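Local coordinates for peptidase M16 domain protein (PDB 4XEA), which is probably a metal-dependent peptidase of the M16 (insulinase) family and binds a nickel ion in the crystal, at residues A[156-161]-A[232-237]; A[255-260]-A[314-319]. One frame throughout, in Å; residues are numbered along the deposited sequence.

Contact 1: A[156-161]-A[232-237]; sequences MYHEHP and EEPPTP
The carboxylate of Glu233 lies against the turn that leaves helix 144-156 and takes three consecutive backbone N-H groups. Glu233 CG is anti to its backbone N (chi1 176°) and the chain then bends at chi2, which carries the acid up to residues 158-160. Glu233 OE2 receives His158 N at 2.7 Å, almost straight, through its syn lone pair. The other oxygen is shared: Glu159 N uses the syn lone pair, whereas His160 N reaches it from above the carboxylate plane, 2.9 Å from Glu233 OE1. The Tyr157 ring stands crosswise to this side chain and turns its edge to it, Tyr157 CD1 lying 3.8 Å from Glu233 CD. The whole joins the loop after helix 144-156, in the first M16 family region, to the linker between strands 227-229 and 241-246, in the second. An alanine in place of Glu233 would remove the acceptor of all three N-H groups and the salt bridge to Lys258, and would probably loosen the turn at 158-160. Pro234 crosses the His158 ring obliquely and sets its CG over the centre of one face, 3.7 Å from the ring centroid, in a CH-pi contact. From the ring edge His158 NE2 donates to Thr236 O at 3.0 Å, a bent bond that lies in the ring plane but meets the carbonyl from above its own plane. Further along, Pro237 CA directs a C-H at Met156 O, 3.3 Å away.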
HETATM    1  N   MSE A 156      10.851   7.303 -26.066  1.00 40.52           N
HETATM    2  CA  MSE A 156       9.932   6.459 -26.799  1.00 40.07           C
HETATM    3  C   MSE A 156       9.028   7.211 -27.801  1.00 38.95           C
HETATM    4  O   MSE A 156       8.835   6.740 -28.927  1.00 37.46           O
HETATM    5  CB  MSE A 156       9.094   5.645 -25.810  1.00 38.49           C
HETATM    6  CG  MSE A 156       8.055   4.742 -26.394  1.00 40.07           C
HETATM    7 SE   MSE A 156       7.192   3.580 -25.080  0.79 42.10          SE
HETATM    8  CE  MSE A 156       8.619   2.502 -24.662  1.00 30.39           C
ATOM      9  N   TYR A 157       8.504   8.362 -27.380  1.00 38.32           N
ATOM     10  CA  TYR A 157       7.440   9.047 -28.092  1.00 37.44           C
ATOM     11  C   TYR A 157       7.985  10.277 -28.814  1.00 38.76           C
ATOM     12  O   TYR A 157       8.695  11.096 -28.242  1.00 39.10           O
ATOM     13  CB  TYR A 157       6.239   9.376 -27.133  1.00 37.15           C
ATOM     14  CG  TYR A 157       5.447   8.174 -26.804  1.00 35.04           C
ATOM     15  CD1 TYR A 157       4.478   7.681 -27.686  1.00 35.70           C
ATOM     16  CD2 TYR A 157       5.693   7.448 -25.634  1.00 33.32           C
ATOM     17  CE1 TYR A 157       3.726   6.518 -27.386  1.00 33.83           C
ATOM     18  CE2 TYR A 157       4.954   6.298 -25.334  1.00 33.56           C
ATOM     19  CZ  TYR A 157       4.016   5.819 -26.218  1.00 33.27           C
ATOM     20  OH  TYR A 157       3.373   4.677 -25.902  1.00 31.84           O
ATOM     21  N   HIS A 158       7.652  10.402 -30.102  1.00 38.09           N
ATOM     22  CA  HIS A 158       8.038  11.552 -30.884  1.00 39.28           C
ATOM     23  C   HIS A 158       7.174  12.788 -30.609  1.00 39.96           C
ATOM     24  O   HIS A 158       7.705  13.892 -30.539  1.00 39.57           O
ATOM     25  CB  HIS A 158       7.926  11.267 -32.395  1.00 40.07           C
ATOM     26  CG  HIS A 158       8.834  10.182 -32.888  1.00 38.24           C
ATOM     27  ND1 HIS A 158       9.816  10.405 -33.829  1.00 38.09           N
ATOM     28  CD2 HIS A 158       8.863   8.860 -32.616  1.00 35.46           C
ATOM     29  CE1 HIS A 158      10.448   9.269 -34.068  1.00 38.21           C
ATOM     30  NE2 HIS A 158       9.901   8.323 -33.325  1.00 36.12           N
ATOM     31  N   GLU A 159       5.861  12.598 -30.594  1.00 39.72           N
ATOM     32  CA  GLU A 159       4.891  13.717 -30.623  1.00 42.14           C
ATOM     33  C   GLU A 159       3.697  13.518 -29.678  1.00 39.65           C
ATOM     34  O   GLU A 159       3.075  14.492 -29.298  1.00 39.55           O
ATOM     35  CB  GLU A 159       4.229  13.859 -32.015  1.00 44.16           C
ATOM     36  CG  GLU A 159       5.071  14.131 -33.172  1.00 51.81           C
ATOM     37  CD  GLU A 159       4.552  13.407 -34.453  1.00 57.82           C
ATOM     38  OE1 GLU A 159       3.429  13.721 -34.953  1.00 58.57           O
ATOM     39  OE2 GLU A 159       5.322  12.542 -34.963  1.00 59.98           O
ATOM     40  N   HIS A 160       3.322  12.271 -29.383  1.00 37.80           N
ATOM     41  CA  HIS A 160       2.171  11.981 -28.545  1.00 37.12           C
ATOM     42  C   HIS A 160       2.269  12.742 -27.188  1.00 37.26           C
ATOM     43  O   HIS A 160       3.349  12.785 -26.594  1.00 36.99           O
ATOM     44  CB  HIS A 160       2.047  10.477 -28.298  1.00 35.56           C
ATOM     45  CG  HIS A 160       0.706  10.062 -27.771  1.00 36.25           C
ATOM     46  ND1 HIS A 160       0.268  10.386 -26.504  1.00 36.02           N
ATOM     47  CD2 HIS A 160      -0.322   9.404 -28.371  1.00 36.02           C
ATOM     48  CE1 HIS A 160      -0.957   9.921 -26.333  1.00 36.91           C
ATOM     49  NE2 HIS A 160      -1.341   9.324 -27.448  1.00 36.68           N
ATOM     50  N   PRO A 161       1.164  13.368 -26.720  1.00 37.30           N
ATOM     51  CA  PRO A 161       1.203  14.091 -25.449  1.00 38.90           C
ATOM     52  C   PRO A 161       1.635  13.313 -24.211  1.00 38.37           C
ATOM     53  O   PRO A 161       2.053  13.949 -23.225  1.00 39.17           O
ATOM     54  CB  PRO A 161      -0.255  14.542 -25.260  1.00 39.09           C
ATOM     55  CG  PRO A 161      -0.775  14.695 -26.641  1.00 39.05           C
ATOM     56  CD  PRO A 161      -0.136  13.564 -27.393  1.00 38.78           C
ATOM     57  N   GLU A 232      -0.179  11.363 -35.573  1.00 45.15           N
ATOM     58  CA  GLU A 232       0.285  10.076 -36.111  1.00 45.61           C
ATOM     59  C   GLU A 232       1.661   9.664 -35.569  1.00 43.38           C
ATOM     60  O   GLU A 232       2.683   9.822 -36.206  1.00 46.85           O
ATOM     61  CB  GLU A 232       0.325  10.154 -37.660  1.00 47.10           C
ATOM     62  CG  GLU A 232      -1.081  10.373 -38.220  1.00 52.76           C
ATOM     63  CD  GLU A 232      -1.161  10.482 -39.750  1.00 60.75           C
ATOM     64  OE1 GLU A 232      -0.106  10.595 -40.420  1.00 64.79           O
ATOM     65  OE2 GLU A 232      -2.308  10.495 -40.277  1.00 66.94           O
ATOM     66  N   GLU A 233       1.672   9.048 -34.433  1.00 41.27           N
ATOM     67  CA  GLU A 233       2.895   8.709 -33.777  1.00 38.94           C
ATOM     68  C   GLU A 233       3.605   7.538 -34.533  1.00 39.39           C
ATOM     69  O   GLU A 233       2.984   6.508 -34.771  1.00 37.18           O
ATOM     70  CB  GLU A 233       2.541   8.310 -32.357  1.00 37.52           C
ATOM     71  CG  GLU A 233       3.684   7.824 -31.550  1.00 36.57           C
ATOM     72  CD  GLU A 233       4.703   8.939 -31.219  1.00 35.59           C
ATOM     73  OE1 GLU A 233       4.316  10.123 -31.113  1.00 37.40           O
ATOM     74  OE2 GLU A 233       5.871   8.572 -31.075  1.00 37.42           O
ATOM     75  N   PRO A 234       4.897   7.699 -34.868  1.00 38.16           N
ATOM     76  CA  PRO A 234       5.643   6.558 -35.425  1.00 38.44           C
ATOM     77  C   PRO A 234       5.704   5.348 -34.522  1.00 36.71           C
ATOM     78  O   PRO A 234       5.672   5.475 -33.269  1.00 35.36           O
ATOM     79  CB  PRO A 234       7.050   7.126 -35.679  1.00 38.75           C
ATOM     80  CG  PRO A 234       6.869   8.607 -35.809  1.00 40.82           C
ATOM     81  CD  PRO A 234       5.736   8.914 -34.813  1.00 39.45           C
ATOM     82  N   PRO A 235       5.799   4.140 -35.130  1.00 37.86           N
ATOM     83  CA  PRO A 235       5.838   2.949 -34.295  1.00 37.29           C
ATOM     84  C   PRO A 235       7.211   2.682 -33.648  1.00 37.72           C
ATOM     85  O   PRO A 235       7.314   1.829 -32.784  1.00 38.02           O
ATOM     86  CB  PRO A 235       5.482   1.816 -35.270  1.00 38.52           C
ATOM     87  CG  PRO A 235       6.031   2.286 -36.629  1.00 39.93           C
ATOM     88  CD  PRO A 235       5.673   3.817 -36.569  1.00 40.70           C
ATOM     89  N   THR A 236       8.241   3.395 -34.087  1.00 38.82           N
ATOM     90  CA  THR A 236       9.580   3.238 -33.572  1.00 38.48           C
ATOM     91  C   THR A 236       9.899   4.383 -32.590  1.00 38.32           C
ATOM     92  O   THR A 236       9.371   5.481 -32.700  1.00 38.50           O
ATOM     93  CB  THR A 236      10.614   3.266 -34.710  1.00 41.12           C
ATOM     94  OG1 THR A 236      10.371   4.411 -35.537  1.00 41.05           O
ATOM     95  CG2 THR A 236      10.574   1.938 -35.611  1.00 40.91           C
ATOM     96  N   PRO A 237      10.826   4.149 -31.661  1.00 39.26           N
ATOM     97  CA  PRO A 237      11.139   5.180 -30.678  1.00 39.17           C
ATOM     98  C   PRO A 237      11.904   6.330 -31.304  1.00 39.65           C
ATOM     99  O   PRO A 237      12.577   6.148 -32.306  1.00 38.09           O
ATOM    100  CB  PRO A 237      12.017   4.457 -29.637  1.00 39.52           C
ATOM    101  CG  PRO A 237      12.371   3.194 -30.172  1.00 41.50           C
ATOM    102  CD  PRO A 237      11.479   2.865 -31.365  1.00 40.54           C
TER

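Contact 2: A[255-260]-A[314-319]; sequences VGWKEA and GYTLVG
Strands 252-258 and 314-321 run antiparallel as neighbours within a five-stranded mixed sheet. On the face carrying Val255, Trp257, Thr316 and Val318, the Trp257 indole has Val255 CG1 over one face, offset toward the rim, while Val318 CG2 meets the ring edge 3.9 Å from Trp257 CZ3. Thr316 CG2 comes obliquely to Trp257 CE3 at 3.8 Å, and Thr316 OG1 turns to His409. Helix 265-283 covers Thr316 and Val318. The other face is tight too: at Gly256 the strands come so close, Gly256 CA lying 3.0 Å from Thr316 O, that a side chain would crowd this oxygen and Leu317 CD2. Helix 144-156 covers Tyr315 and Leu317 there. Looser is the Glu259 end, where the backbone pairing gives way to a water that donates to Glu259 O and accepts from Gly314 N. Even so, Glu259 N donates to Gly314 O at 2.9 Å, from above the carbonyl plane, and Glu259 CB and CG press on Gly314. Backbone bonds such as Val255 N to Val318 O, 2.9 Å, thus satisfy buried amides beside apolar side chains, while the buried Glu259 carboxylate, met by Arg405 and Tyr307, is probably kept charged.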
ATOM      1  N   VAL A 255      13.483  -0.742 -19.207  1.00 40.74           N
ATOM      2  CA  VAL A 255      13.346  -1.160 -20.567  1.00 39.17           C
ATOM      3  C   VAL A 255      11.855  -1.091 -20.915  1.00 38.87           C
ATOM      4  O   VAL A 255      10.991  -1.577 -20.133  1.00 39.39           O
ATOM      5  CB  VAL A 255      13.844  -2.590 -20.789  1.00 40.48           C
ATOM      6  CG1 VAL A 255      13.794  -2.925 -22.309  1.00 39.66           C
ATOM      7  CG2 VAL A 255      15.276  -2.781 -20.235  1.00 43.16           C
ATOM      8  N   GLY A 256      11.548  -0.457 -22.044  1.00 36.49           N
ATOM      9  CA  GLY A 256      10.199  -0.336 -22.496  1.00 36.06           C
ATOM     10  C   GLY A 256       9.963  -0.739 -23.931  1.00 35.57           C
ATOM     11  O   GLY A 256      10.876  -0.755 -24.742  1.00 35.77           O
ATOM     12  N   TRP A 257       8.710  -1.089 -24.226  1.00 35.52           N
ATOM     13  CA  TRP A 257       8.267  -1.420 -25.583  1.00 34.29           C
ATOM     14  C   TRP A 257       7.027  -0.618 -25.904  1.00 33.88           C
ATOM     15  O   TRP A 257       6.111  -0.518 -25.106  1.00 33.07           O
ATOM     16  CB  TRP A 257       7.971  -2.901 -25.726  1.00 34.68           C
ATOM     17  CG  TRP A 257       9.204  -3.759 -25.619  1.00 38.06           C
ATOM     18  CD1 TRP A 257       9.967  -4.229 -26.636  1.00 38.97           C
ATOM     19  CD2 TRP A 257       9.776  -4.274 -24.409  1.00 38.90           C
ATOM     20  NE1 TRP A 257      10.979  -5.041 -26.141  1.00 40.67           N
ATOM     21  CE2 TRP A 257      10.906  -5.043 -24.773  1.00 42.90           C
ATOM     22  CE3 TRP A 257       9.440  -4.153 -23.053  1.00 38.03           C
ATOM     23  CZ2 TRP A 257      11.720  -5.685 -23.817  1.00 43.08           C
ATOM     24  CZ3 TRP A 257      10.243  -4.759 -22.105  1.00 40.38           C
ATOM     25  CH2 TRP A 257      11.373  -5.527 -22.489  1.00 42.22           C
ATOM     26  N   LYS A 258       7.023  -0.058 -27.104  1.00 33.96           N
ATOM     27  CA  LYS A 258       6.014   0.875 -27.560  1.00 34.58           C
ATOM     28  C   LYS A 258       4.959   0.118 -28.398  1.00 33.42           C
ATOM     29  O   LYS A 258       5.312  -0.451 -29.437  1.00 34.71           O
ATOM     30  CB  LYS A 258       6.738   1.853 -28.498  1.00 34.58           C
ATOM     31  CG  LYS A 258       5.936   3.077 -28.955  1.00 34.99           C
ATOM     32  CD  LYS A 258       6.791   3.940 -29.850  1.00 36.66           C
ATOM     33  CE  LYS A 258       6.105   5.229 -30.093  1.00 37.10           C
ATOM     34  NZ  LYS A 258       6.869   6.079 -30.970  1.00 36.14           N
ATOM     35  N   GLU A 259       3.683   0.179 -28.014  1.00 34.32           N
ATOM     36  CA  GLU A 259       2.612  -0.268 -28.905  1.00 34.55           C
ATOM     37  C   GLU A 259       2.488   0.681 -30.106  1.00 35.05           C
ATOM     38  O   GLU A 259       2.631   1.911 -29.953  1.00 34.50           O
ATOM     39  CB  GLU A 259       1.245  -0.343 -28.223  1.00 35.41           C
ATOM     40  CG  GLU A 259       1.116  -1.296 -27.058  1.00 37.17           C
ATOM     41  CD  GLU A 259       0.981  -2.761 -27.478  1.00 38.04           C
ATOM     42  OE1 GLU A 259       0.897  -3.083 -28.696  1.00 40.02           O
ATOM     43  OE2 GLU A 259       0.944  -3.592 -26.543  1.00 38.33           O
ATOM     44  N   ALA A 260       2.162   0.131 -31.274  1.00 35.54           N
ATOM     45  CA  ALA A 260       1.970   0.951 -32.475  1.00 36.50           C
ATOM     46  C   ALA A 260       0.741   1.867 -32.341  1.00 37.29           C
ATOM     47  O   ALA A 260       0.672   2.917 -32.985  1.00 36.75           O
ATOM     48  CB  ALA A 260       1.819   0.033 -33.755  1.00 37.87           C
ATOM     49  N   GLY A 314      -0.029   2.796 -25.954  1.00 31.79           N
ATOM     50  CA  GLY A 314       0.256   1.806 -24.932  1.00 32.86           C
ATOM     51  C   GLY A 314       1.735   1.473 -24.860  1.00 32.17           C
ATOM     52  O   GLY A 314       2.473   1.626 -25.851  1.00 31.26           O
ATOM     53  N   TYR A 315       2.164   0.979 -23.698  1.00 33.88           N
ATOM     54  CA  TYR A 315       3.568   0.527 -23.541  1.00 34.41           C
ATOM     55  C   TYR A 315       3.761  -0.466 -22.407  1.00 35.51           C
ATOM     56  O   TYR A 315       2.945  -0.522 -21.472  1.00 33.26           O
ATOM     57  CB  TYR A 315       4.490   1.715 -23.289  1.00 34.47           C
ATOM     58  CG  TYR A 315       4.110   2.598 -22.134  1.00 35.27           C
ATOM     59  CD1 TYR A 315       4.491   2.287 -20.813  1.00 34.75           C
ATOM     60  CD2 TYR A 315       3.336   3.741 -22.326  1.00 37.81           C
ATOM     61  CE1 TYR A 315       4.092   3.080 -19.741  1.00 38.22           C
ATOM     62  CE2 TYR A 315       2.981   4.541 -21.261  1.00 38.29           C
ATOM     63  CZ  TYR A 315       3.344   4.202 -19.981  1.00 39.36           C
ATOM     64  OH  TYR A 315       2.967   4.986 -18.930  1.00 43.15           O
ATOM     65  N   THR A 316       4.851  -1.239 -22.519  1.00 35.42           N
ATOM     66  CA  THR A 316       5.359  -2.095 -21.440  1.00 36.50           C
ATOM     67  C   THR A 316       6.606  -1.438 -20.835  1.00 37.36           C
ATOM     68  O   THR A 316       7.418  -0.827 -21.586  1.00 35.77           O
ATOM     69  CB  THR A 316       5.740  -3.483 -22.030  1.00 37.23           C
ATOM     70  OG1 THR A 316       4.594  -4.058 -22.658  1.00 37.57           O
ATOM     71  CG2 THR A 316       6.315  -4.405 -20.987  1.00 36.29           C
ATOM     72  N   LEU A 317       6.735  -1.527 -19.496  1.00 37.97           N
ATOM     73  CA  LEU A 317       7.925  -1.138 -18.751  1.00 40.00           C
ATOM     74  C   LEU A 317       8.394  -2.232 -17.806  1.00 41.57           C
ATOM     75  O   LEU A 317       7.578  -2.815 -17.051  1.00 42.20           O
ATOM     76  CB  LEU A 317       7.605   0.029 -17.837  1.00 42.44           C
ATOM     77  CG  LEU A 317       7.236   1.350 -18.463  1.00 45.96           C
ATOM     78  CD1 LEU A 317       7.110   2.369 -17.275  1.00 50.08           C
ATOM     79  CD2 LEU A 317       8.306   1.774 -19.491  1.00 48.60           C
ATOM     80  N   VAL A 318       9.698  -2.484 -17.795  1.00 40.35           N
ATOM     81  CA  VAL A 318      10.290  -3.460 -16.898  1.00 42.44           C
ATOM     82  C   VAL A 318      11.563  -2.870 -16.333  1.00 41.82           C
ATOM     83  O   VAL A 318      12.350  -2.262 -17.070  1.00 40.79           O
ATOM     84  CB  VAL A 318      10.665  -4.766 -17.650  1.00 43.31           C
ATOM     85  CG1 VAL A 318      11.308  -5.807 -16.694  1.00 45.44           C
ATOM     86  CG2 VAL A 318       9.438  -5.360 -18.349  1.00 44.16           C
ATOM     87  N   GLY A 319      11.804  -3.086 -15.051  1.00 42.78           N
ATOM     88  CA  GLY A 319      13.089  -2.689 -14.475  1.00 44.65           C
ATOM     89  C   GLY A 319      12.998  -2.343 -13.014  1.00 45.94           C
ATOM     90  O   GLY A 319      12.089  -2.780 -12.318  1.00 46.30           O
TER
HETATM   91  O   HOH W   1       1.962   3.742 -28.069  1.00 31.79           O

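Overall arrangement
Contact 1 is a partly buried meeting of two loops with some of its residues exposed, whereas contact 2 is a buried strand pair inside a sheet; their centres lie 12 Å apart. Contact 1 joins segments from the two M16 family regions, and both strands of contact 2 belong to the second. In the loops one carboxylate gathers backbone N-H groups and an imidazole donates to a carbonyl, where the sheet pairs backbone with backbone. Lys258 connects them: its extended chain leaves the strand of contact 2, and NZ is held by a carboxylate and several loop carbonyls of contact 1. Packing of Met156 CE on Gly256 further seats the loops against the sheet.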